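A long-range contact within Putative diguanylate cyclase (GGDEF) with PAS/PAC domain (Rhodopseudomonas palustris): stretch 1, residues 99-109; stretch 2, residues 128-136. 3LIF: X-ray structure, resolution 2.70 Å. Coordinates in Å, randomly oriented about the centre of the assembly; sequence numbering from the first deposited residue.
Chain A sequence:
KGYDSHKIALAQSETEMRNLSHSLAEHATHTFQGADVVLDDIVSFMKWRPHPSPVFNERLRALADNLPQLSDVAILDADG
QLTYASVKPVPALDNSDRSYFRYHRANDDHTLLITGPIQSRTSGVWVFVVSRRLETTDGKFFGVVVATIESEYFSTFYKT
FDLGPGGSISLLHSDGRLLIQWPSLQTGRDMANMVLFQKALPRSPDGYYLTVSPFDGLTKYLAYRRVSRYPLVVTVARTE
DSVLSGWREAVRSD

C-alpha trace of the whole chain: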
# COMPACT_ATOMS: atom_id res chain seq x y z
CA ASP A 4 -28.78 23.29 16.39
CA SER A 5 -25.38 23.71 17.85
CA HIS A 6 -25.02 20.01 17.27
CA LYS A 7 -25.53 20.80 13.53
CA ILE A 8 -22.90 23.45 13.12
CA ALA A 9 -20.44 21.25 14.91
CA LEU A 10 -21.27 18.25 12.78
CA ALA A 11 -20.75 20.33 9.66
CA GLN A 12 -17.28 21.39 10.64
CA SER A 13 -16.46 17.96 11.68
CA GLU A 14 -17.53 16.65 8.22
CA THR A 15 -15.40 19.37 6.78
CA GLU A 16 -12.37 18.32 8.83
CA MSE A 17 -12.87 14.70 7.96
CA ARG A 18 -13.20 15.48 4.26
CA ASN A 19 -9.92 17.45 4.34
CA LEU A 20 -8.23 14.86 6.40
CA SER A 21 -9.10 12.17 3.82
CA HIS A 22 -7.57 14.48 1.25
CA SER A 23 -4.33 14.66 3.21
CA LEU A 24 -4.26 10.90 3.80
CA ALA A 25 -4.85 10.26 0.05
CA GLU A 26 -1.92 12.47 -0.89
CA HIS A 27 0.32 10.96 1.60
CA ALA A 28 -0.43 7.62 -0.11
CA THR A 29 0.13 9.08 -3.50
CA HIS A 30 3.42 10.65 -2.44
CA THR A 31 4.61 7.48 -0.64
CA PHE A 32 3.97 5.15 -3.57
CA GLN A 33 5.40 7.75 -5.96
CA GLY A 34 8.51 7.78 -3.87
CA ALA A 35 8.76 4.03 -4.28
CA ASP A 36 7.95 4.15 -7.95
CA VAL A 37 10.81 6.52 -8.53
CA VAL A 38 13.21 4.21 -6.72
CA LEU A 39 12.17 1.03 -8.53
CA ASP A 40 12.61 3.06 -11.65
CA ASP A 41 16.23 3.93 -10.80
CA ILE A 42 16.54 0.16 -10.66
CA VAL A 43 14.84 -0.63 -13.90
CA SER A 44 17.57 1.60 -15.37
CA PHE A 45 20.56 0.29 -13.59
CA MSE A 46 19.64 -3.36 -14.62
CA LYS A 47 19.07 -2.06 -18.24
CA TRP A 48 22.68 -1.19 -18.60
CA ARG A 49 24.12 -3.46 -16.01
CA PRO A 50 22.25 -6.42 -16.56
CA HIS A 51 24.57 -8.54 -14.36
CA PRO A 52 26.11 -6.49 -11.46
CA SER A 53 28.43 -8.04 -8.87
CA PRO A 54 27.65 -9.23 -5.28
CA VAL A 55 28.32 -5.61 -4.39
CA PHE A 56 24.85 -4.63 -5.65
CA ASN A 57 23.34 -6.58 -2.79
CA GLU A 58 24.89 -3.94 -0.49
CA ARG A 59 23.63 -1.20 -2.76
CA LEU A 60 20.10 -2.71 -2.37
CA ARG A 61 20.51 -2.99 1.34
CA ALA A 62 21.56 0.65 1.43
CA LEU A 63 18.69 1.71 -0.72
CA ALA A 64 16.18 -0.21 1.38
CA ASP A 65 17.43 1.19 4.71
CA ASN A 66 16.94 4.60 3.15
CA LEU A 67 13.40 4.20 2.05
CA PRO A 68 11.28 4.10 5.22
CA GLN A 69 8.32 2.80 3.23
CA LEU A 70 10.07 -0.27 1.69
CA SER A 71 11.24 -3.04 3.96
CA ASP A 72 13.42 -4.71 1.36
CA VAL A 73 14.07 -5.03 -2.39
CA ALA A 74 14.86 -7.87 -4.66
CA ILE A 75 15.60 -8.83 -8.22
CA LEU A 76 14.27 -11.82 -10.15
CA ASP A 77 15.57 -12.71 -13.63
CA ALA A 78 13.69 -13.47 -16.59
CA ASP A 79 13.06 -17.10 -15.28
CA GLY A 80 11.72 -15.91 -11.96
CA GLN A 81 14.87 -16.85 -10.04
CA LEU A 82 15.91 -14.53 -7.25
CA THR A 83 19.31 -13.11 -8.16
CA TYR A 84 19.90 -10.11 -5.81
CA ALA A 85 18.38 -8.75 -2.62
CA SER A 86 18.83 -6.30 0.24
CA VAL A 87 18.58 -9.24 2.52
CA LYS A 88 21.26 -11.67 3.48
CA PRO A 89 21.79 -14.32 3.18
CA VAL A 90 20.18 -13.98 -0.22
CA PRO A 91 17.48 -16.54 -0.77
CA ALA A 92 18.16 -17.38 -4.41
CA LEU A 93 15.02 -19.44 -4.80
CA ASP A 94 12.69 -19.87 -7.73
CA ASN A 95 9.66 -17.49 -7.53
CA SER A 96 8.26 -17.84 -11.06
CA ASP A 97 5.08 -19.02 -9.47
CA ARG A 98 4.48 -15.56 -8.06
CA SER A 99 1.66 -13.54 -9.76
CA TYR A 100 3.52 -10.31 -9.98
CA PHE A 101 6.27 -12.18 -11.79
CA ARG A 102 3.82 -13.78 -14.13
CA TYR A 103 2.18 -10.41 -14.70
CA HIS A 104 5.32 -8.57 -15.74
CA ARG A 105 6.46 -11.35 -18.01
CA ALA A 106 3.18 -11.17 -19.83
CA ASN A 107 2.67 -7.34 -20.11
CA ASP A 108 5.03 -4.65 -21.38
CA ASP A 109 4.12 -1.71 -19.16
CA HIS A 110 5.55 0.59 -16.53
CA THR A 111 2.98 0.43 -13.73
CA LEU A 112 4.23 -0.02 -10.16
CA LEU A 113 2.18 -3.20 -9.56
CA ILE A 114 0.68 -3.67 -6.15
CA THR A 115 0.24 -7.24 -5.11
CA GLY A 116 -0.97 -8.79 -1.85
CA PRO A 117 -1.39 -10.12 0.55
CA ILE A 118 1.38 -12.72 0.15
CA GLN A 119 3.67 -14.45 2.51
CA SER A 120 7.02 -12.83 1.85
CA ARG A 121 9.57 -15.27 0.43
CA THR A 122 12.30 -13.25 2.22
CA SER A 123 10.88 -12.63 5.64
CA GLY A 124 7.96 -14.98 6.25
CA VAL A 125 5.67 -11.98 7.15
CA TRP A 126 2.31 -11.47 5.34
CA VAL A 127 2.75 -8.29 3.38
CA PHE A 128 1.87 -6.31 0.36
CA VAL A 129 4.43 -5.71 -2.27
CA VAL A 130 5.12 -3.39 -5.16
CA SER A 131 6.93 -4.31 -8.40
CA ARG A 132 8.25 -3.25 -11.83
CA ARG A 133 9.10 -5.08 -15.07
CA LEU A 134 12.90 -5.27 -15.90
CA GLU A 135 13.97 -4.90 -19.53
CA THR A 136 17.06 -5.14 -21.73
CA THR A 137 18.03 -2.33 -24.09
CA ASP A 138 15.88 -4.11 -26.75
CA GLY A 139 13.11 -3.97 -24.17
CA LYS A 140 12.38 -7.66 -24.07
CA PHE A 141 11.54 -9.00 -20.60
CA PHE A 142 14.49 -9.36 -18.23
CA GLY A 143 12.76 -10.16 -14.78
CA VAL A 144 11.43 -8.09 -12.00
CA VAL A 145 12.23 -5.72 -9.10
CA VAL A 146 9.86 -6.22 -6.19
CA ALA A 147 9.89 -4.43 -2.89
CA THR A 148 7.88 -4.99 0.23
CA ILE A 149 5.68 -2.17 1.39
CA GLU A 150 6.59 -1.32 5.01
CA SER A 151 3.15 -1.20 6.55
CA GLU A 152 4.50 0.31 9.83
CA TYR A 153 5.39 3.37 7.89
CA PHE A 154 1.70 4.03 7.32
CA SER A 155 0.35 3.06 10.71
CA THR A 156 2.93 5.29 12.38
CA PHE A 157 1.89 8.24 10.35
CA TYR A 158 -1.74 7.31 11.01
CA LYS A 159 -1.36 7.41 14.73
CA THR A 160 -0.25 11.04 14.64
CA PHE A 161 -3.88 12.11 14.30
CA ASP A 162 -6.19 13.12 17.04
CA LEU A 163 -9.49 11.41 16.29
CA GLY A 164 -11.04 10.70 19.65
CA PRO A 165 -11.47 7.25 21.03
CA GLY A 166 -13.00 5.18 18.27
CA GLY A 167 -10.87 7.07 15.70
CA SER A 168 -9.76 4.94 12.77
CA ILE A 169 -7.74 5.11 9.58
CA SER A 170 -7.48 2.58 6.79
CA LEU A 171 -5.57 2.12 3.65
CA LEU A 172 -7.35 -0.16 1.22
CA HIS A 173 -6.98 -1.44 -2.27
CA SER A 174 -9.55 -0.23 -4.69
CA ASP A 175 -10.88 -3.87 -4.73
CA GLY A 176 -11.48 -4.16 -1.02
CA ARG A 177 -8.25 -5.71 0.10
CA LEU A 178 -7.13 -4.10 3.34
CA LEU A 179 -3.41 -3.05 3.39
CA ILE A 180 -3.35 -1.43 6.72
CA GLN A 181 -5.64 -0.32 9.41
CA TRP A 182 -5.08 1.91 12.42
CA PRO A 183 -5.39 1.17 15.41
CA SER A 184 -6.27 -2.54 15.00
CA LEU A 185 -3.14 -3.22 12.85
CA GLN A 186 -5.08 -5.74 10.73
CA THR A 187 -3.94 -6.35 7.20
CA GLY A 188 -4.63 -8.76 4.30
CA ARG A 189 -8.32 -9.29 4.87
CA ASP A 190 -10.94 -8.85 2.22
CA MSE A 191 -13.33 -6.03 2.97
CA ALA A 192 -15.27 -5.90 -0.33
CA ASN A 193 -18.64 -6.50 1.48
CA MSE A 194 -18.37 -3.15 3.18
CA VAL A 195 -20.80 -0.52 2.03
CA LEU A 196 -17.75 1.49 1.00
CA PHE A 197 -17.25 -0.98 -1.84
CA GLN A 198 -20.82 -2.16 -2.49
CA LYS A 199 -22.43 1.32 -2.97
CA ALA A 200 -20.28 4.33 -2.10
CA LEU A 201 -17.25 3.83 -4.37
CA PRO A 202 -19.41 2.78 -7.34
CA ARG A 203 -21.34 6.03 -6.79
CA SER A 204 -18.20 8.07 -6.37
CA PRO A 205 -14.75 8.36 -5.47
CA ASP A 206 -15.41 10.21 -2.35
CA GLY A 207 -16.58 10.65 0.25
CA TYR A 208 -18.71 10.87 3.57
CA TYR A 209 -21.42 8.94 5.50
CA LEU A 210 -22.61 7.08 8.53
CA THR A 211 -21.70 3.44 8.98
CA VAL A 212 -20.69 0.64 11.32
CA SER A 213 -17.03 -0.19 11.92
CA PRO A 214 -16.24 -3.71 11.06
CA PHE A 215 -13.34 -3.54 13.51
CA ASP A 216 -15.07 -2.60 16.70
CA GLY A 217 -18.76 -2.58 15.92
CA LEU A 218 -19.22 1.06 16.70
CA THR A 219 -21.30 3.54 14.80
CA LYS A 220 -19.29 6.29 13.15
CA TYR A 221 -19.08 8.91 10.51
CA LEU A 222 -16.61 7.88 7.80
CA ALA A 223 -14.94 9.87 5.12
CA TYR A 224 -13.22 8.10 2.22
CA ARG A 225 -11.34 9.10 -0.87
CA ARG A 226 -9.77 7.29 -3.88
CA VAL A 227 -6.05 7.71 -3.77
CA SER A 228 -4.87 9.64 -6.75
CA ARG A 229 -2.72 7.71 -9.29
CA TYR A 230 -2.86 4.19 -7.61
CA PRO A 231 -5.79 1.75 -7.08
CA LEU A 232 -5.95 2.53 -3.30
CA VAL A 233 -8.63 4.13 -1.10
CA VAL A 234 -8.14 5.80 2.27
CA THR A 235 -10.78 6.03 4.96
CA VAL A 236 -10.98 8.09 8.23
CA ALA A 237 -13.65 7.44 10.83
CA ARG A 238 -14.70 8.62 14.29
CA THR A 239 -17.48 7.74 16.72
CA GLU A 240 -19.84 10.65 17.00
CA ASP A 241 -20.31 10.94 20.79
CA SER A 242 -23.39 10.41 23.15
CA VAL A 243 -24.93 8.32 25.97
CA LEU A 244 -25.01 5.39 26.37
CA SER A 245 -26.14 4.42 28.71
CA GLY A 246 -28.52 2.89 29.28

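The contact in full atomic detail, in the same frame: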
# COMPACT_ATOMS: atom_id res chain seq x y z
N SER A 99 2.52 -14.22 -8.73
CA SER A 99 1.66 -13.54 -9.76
C SER A 99 2.27 -12.29 -10.33
O SER A 99 2.13 -11.99 -11.55
CB SER A 99 0.28 -13.15 -9.22
OG SER A 99 0.45 -12.42 -8.05
N TYR A 100 2.90 -11.52 -9.47
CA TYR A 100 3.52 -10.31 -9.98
C TYR A 100 4.57 -10.65 -11.01
O TYR A 100 4.73 -9.90 -12.00
CB TYR A 100 4.11 -9.46 -8.90
CG TYR A 100 5.20 -10.10 -8.09
CD1 TYR A 100 4.91 -10.67 -6.87
CD2 TYR A 100 6.54 -10.09 -8.51
CE1 TYR A 100 5.88 -11.20 -6.08
CE2 TYR A 100 7.56 -10.66 -7.70
CZ TYR A 100 7.19 -11.19 -6.48
OH TYR A 100 8.07 -11.79 -5.63
N PHE A 101 5.27 -11.78 -10.81
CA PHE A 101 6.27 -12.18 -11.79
C PHE A 101 5.58 -12.56 -13.05
O PHE A 101 5.93 -12.05 -14.12
CB PHE A 101 7.12 -13.33 -11.32
CG PHE A 101 7.92 -13.95 -12.43
CD1 PHE A 101 9.11 -13.39 -12.84
CD2 PHE A 101 7.48 -15.11 -13.07
CE1 PHE A 101 9.85 -13.96 -13.85
CE2 PHE A 101 8.23 -15.66 -14.13
CZ PHE A 101 9.39 -15.07 -14.52
N ARG A 102 4.59 -13.45 -12.95
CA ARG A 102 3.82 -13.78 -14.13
C ARG A 102 3.27 -12.52 -14.82
O ARG A 102 3.28 -12.42 -16.03
CB ARG A 102 2.73 -14.82 -13.82
CG ARG A 102 3.32 -16.24 -13.87
CD ARG A 102 2.43 -17.37 -13.48
NE ARG A 102 2.07 -17.25 -12.08
CZ ARG A 102 0.89 -16.76 -11.66
NH1 ARG A 102 0.01 -16.34 -12.57
NH2 ARG A 102 0.58 -16.69 -10.36
N TYR A 103 2.80 -11.54 -14.06
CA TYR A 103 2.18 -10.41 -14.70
C TYR A 103 3.21 -9.58 -15.52
O TYR A 103 2.97 -9.22 -16.68
CB TYR A 103 1.46 -9.57 -13.67
CG TYR A 103 0.98 -8.25 -14.21
CD1 TYR A 103 1.86 -7.16 -14.26
CD2 TYR A 103 -0.33 -8.09 -14.68
CE1 TYR A 103 1.45 -5.92 -14.78
CE2 TYR A 103 -0.75 -6.86 -15.20
CZ TYR A 103 0.14 -5.77 -15.24
OH TYR A 103 -0.23 -4.51 -15.73
N HIS A 104 4.38 -9.32 -14.96
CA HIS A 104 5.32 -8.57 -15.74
C HIS A 104 5.87 -9.28 -16.93
O HIS A 104 6.31 -8.62 -17.88
CB HIS A 104 6.44 -8.05 -14.87
CG HIS A 104 5.96 -7.01 -13.90
ND1 HIS A 104 6.20 -7.08 -12.54
CD2 HIS A 104 5.16 -5.94 -14.09
CE1 HIS A 104 5.61 -6.06 -11.94
NE2 HIS A 104 4.97 -5.36 -12.85
N ARG A 105 5.93 -10.62 -16.88
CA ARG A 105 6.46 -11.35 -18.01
C ARG A 105 5.44 -11.30 -19.15
O ARG A 105 5.79 -11.36 -20.31
CB ARG A 105 6.75 -12.79 -17.65
CG ARG A 105 7.31 -13.59 -18.82
CD ARG A 105 7.58 -15.00 -18.45
NE ARG A 105 6.38 -15.64 -17.95
CZ ARG A 105 6.35 -16.80 -17.28
NH1 ARG A 105 7.47 -17.46 -17.00
NH2 ARG A 105 5.19 -17.28 -16.85
N ALA A 106 4.18 -11.18 -18.81
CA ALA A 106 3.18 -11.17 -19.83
C ALA A 106 2.87 -9.78 -20.41
O ALA A 106 2.40 -9.72 -21.53
CB ALA A 106 1.91 -11.79 -19.29
N ASN A 107 3.09 -8.68 -19.67
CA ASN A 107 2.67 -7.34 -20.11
C ASN A 107 3.80 -6.35 -20.12
O ASN A 107 4.49 -6.18 -19.11
CB ASN A 107 1.61 -6.75 -19.20
CG ASN A 107 0.51 -7.72 -18.89
OD1 ASN A 107 0.68 -8.61 -18.05
ND2 ASN A 107 -0.63 -7.54 -19.52
N ASP A 108 3.98 -5.68 -21.25
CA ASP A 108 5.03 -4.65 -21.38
C ASP A 108 4.43 -3.32 -20.96
O ASP A 108 3.87 -2.60 -21.82
CB ASP A 108 5.47 -4.49 -22.85
CG ASP A 108 4.26 -4.17 -23.78
OD1 ASP A 108 3.14 -4.66 -23.49
OD2 ASP A 108 4.43 -3.42 -24.77
N ASP A 109 4.54 -3.00 -19.68
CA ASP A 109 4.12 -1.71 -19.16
C ASP A 109 4.89 -1.25 -17.92
O ASP A 109 5.63 -2.02 -17.29
CB ASP A 109 2.64 -1.69 -18.92
CG ASP A 109 2.24 -2.43 -17.69
OD1 ASP A 109 1.16 -3.06 -17.73
OD2 ASP A 109 2.98 -2.38 -16.68
N PHE A 128 2.10 -6.73 1.72
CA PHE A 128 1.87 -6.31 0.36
C PHE A 128 3.20 -5.86 -0.26
O PHE A 128 4.16 -5.48 0.44
CB PHE A 128 0.89 -5.15 0.30
CG PHE A 128 -0.50 -5.56 0.53
CD1 PHE A 128 -0.92 -5.90 1.80
CD2 PHE A 128 -1.38 -5.64 -0.56
CE1 PHE A 128 -2.22 -6.31 2.00
CE2 PHE A 128 -2.69 -6.04 -0.39
CZ PHE A 128 -3.12 -6.39 0.90
N VAL A 129 3.20 -5.82 -1.58
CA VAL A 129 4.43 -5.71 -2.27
C VAL A 129 4.17 -4.92 -3.53
O VAL A 129 3.02 -4.90 -4.04
CB VAL A 129 4.91 -7.15 -2.60
CG1 VAL A 129 5.14 -7.39 -4.09
CG2 VAL A 129 6.05 -7.48 -1.76
N VAL A 130 5.23 -4.33 -4.06
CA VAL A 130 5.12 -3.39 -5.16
C VAL A 130 6.22 -3.83 -6.15
O VAL A 130 7.29 -4.36 -5.71
CB VAL A 130 5.40 -1.98 -4.55
CG1 VAL A 130 6.91 -1.60 -4.57
CG2 VAL A 130 4.50 -0.94 -5.10
N SER A 131 5.98 -3.71 -7.47
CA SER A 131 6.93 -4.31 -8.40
C SER A 131 6.94 -3.69 -9.80
O SER A 131 5.93 -3.16 -10.28
CB SER A 131 6.68 -5.84 -8.50
OG SER A 131 5.53 -6.17 -9.29
N ARG A 132 8.09 -3.80 -10.47
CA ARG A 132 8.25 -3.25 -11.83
C ARG A 132 8.93 -4.23 -12.79
O ARG A 132 9.88 -4.93 -12.41
CB ARG A 132 8.92 -1.83 -11.82
CG ARG A 132 7.88 -0.72 -12.03
CD ARG A 132 8.34 0.74 -11.72
NE ARG A 132 8.65 1.44 -12.98
CZ ARG A 132 8.31 0.87 -14.12
NH1 ARG A 132 7.68 -0.31 -14.06
NH2 ARG A 132 8.57 1.45 -15.28
N ARG A 133 8.45 -4.29 -14.02
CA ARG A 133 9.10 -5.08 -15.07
C ARG A 133 10.51 -4.63 -15.45
O ARG A 133 10.68 -3.47 -15.85
CB ARG A 133 8.28 -4.97 -16.32
CG ARG A 133 8.83 -5.74 -17.48
CD ARG A 133 8.21 -5.23 -18.76
NE ARG A 133 7.60 -6.33 -19.47
CZ ARG A 133 7.99 -6.75 -20.67
NH1 ARG A 133 9.01 -6.12 -21.28
NH2 ARG A 133 7.36 -7.81 -21.21
N LEU A 134 11.53 -5.51 -15.35
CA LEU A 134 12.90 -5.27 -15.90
C LEU A 134 13.00 -5.53 -17.40
O LEU A 134 12.28 -6.38 -17.96
CB LEU A 134 13.91 -6.16 -15.23
CG LEU A 134 13.89 -5.90 -13.74
CD1 LEU A 134 14.95 -6.74 -13.11
CD2 LEU A 134 14.07 -4.37 -13.45
N GLU A 135 13.87 -4.79 -18.08
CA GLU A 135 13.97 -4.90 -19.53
C GLU A 135 15.43 -4.76 -19.95
O GLU A 135 16.26 -4.17 -19.24
CB GLU A 135 13.07 -3.90 -20.26
CG GLU A 135 11.63 -4.36 -20.35
CD GLU A 135 10.72 -3.40 -21.12
OE1 GLU A 135 9.52 -3.71 -21.20
OE2 GLU A 135 11.20 -2.35 -21.63
N THR A 136 15.74 -5.36 -21.09
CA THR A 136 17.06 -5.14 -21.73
C THR A 136 16.90 -4.03 -22.77
O THR A 136 15.76 -3.70 -23.23
CB THR A 136 17.54 -6.41 -22.43
OG1 THR A 136 16.44 -7.06 -23.08
CG2 THR A 136 18.14 -7.30 -21.43

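A short helix packs against a strand in this contact, and one arginine from the strand bonds to a carbonyl of the helix's last turn and, weakly, to one just beyond it. The helix covers residues 99-106 and the strand residues 128-135. Their N-to-C directions differ by 40°, and their axes come within 8.1 Å. Together the two stretches bury 442 Å².

Arg 133 is the centre of the contact and has the largest area covered by the other stretch. Its CA-to-CB bond points sideways, and the long side chain reaches along the last turn of the helix. Arg 133 NE donates to His 104 O at 3.1 Å. It also makes a weak hydrogen bond to Asn 107 O, again at 3.1 Å from Arg 133 NE. Asn 107 is the first residue to leave helical geometry. His 104 O has no backbone amide partner within its stretch, and Arg 133 NE supplies a donor. Asn 107 O also accepts a weak bond from Asp 109 N. Asp 108 CA lies over one face of the guanidinium, 3.6 Å from Arg 133 NE. The charge is met within the strand. Arg 133 NH1 forms a salt bridge with Glu 135 OE1, very short at 2.5 Å.

Further back along the helix, Tyr 100 and His 104 both point toward the strand. They are one turn apart, so they share a side of the helix, and His 104 N bonds to Tyr 100 O at 3.0 Å. On the strand, Val 129 and Ser 131 point toward the helix, while Val 130 between them points away. This is the usual alternation of a strand. Tyr 100 CD1 lies 4.3 Å from Val 129 CG1, an apolar contact between buried side chains. Tyr 100 CB is 3.6 Å from Ser 131 OG. Ser 131 is a small residue; the CA atoms of Tyr 100 and Ser 131 are 7.1 Å apart.

The backbones come closer at the next pair. His 104 CA is 5.2 Å from Arg 133 CA, and the two CB atoms of His 104 and Arg 133 are 3.9 Å apart. One face of the His 104 ring lies against the strand backbone, at Arg 132 CA and Arg 133 N.

Beyond the helix, Asp 109 closes the contact. Its backbone O is 4.1 Å from Arg 133 CB. Tyr 103 OH makes a weak hydrogen bond to Asp 109 OD1 at 2.8 Å, which ties this loop back to the helix.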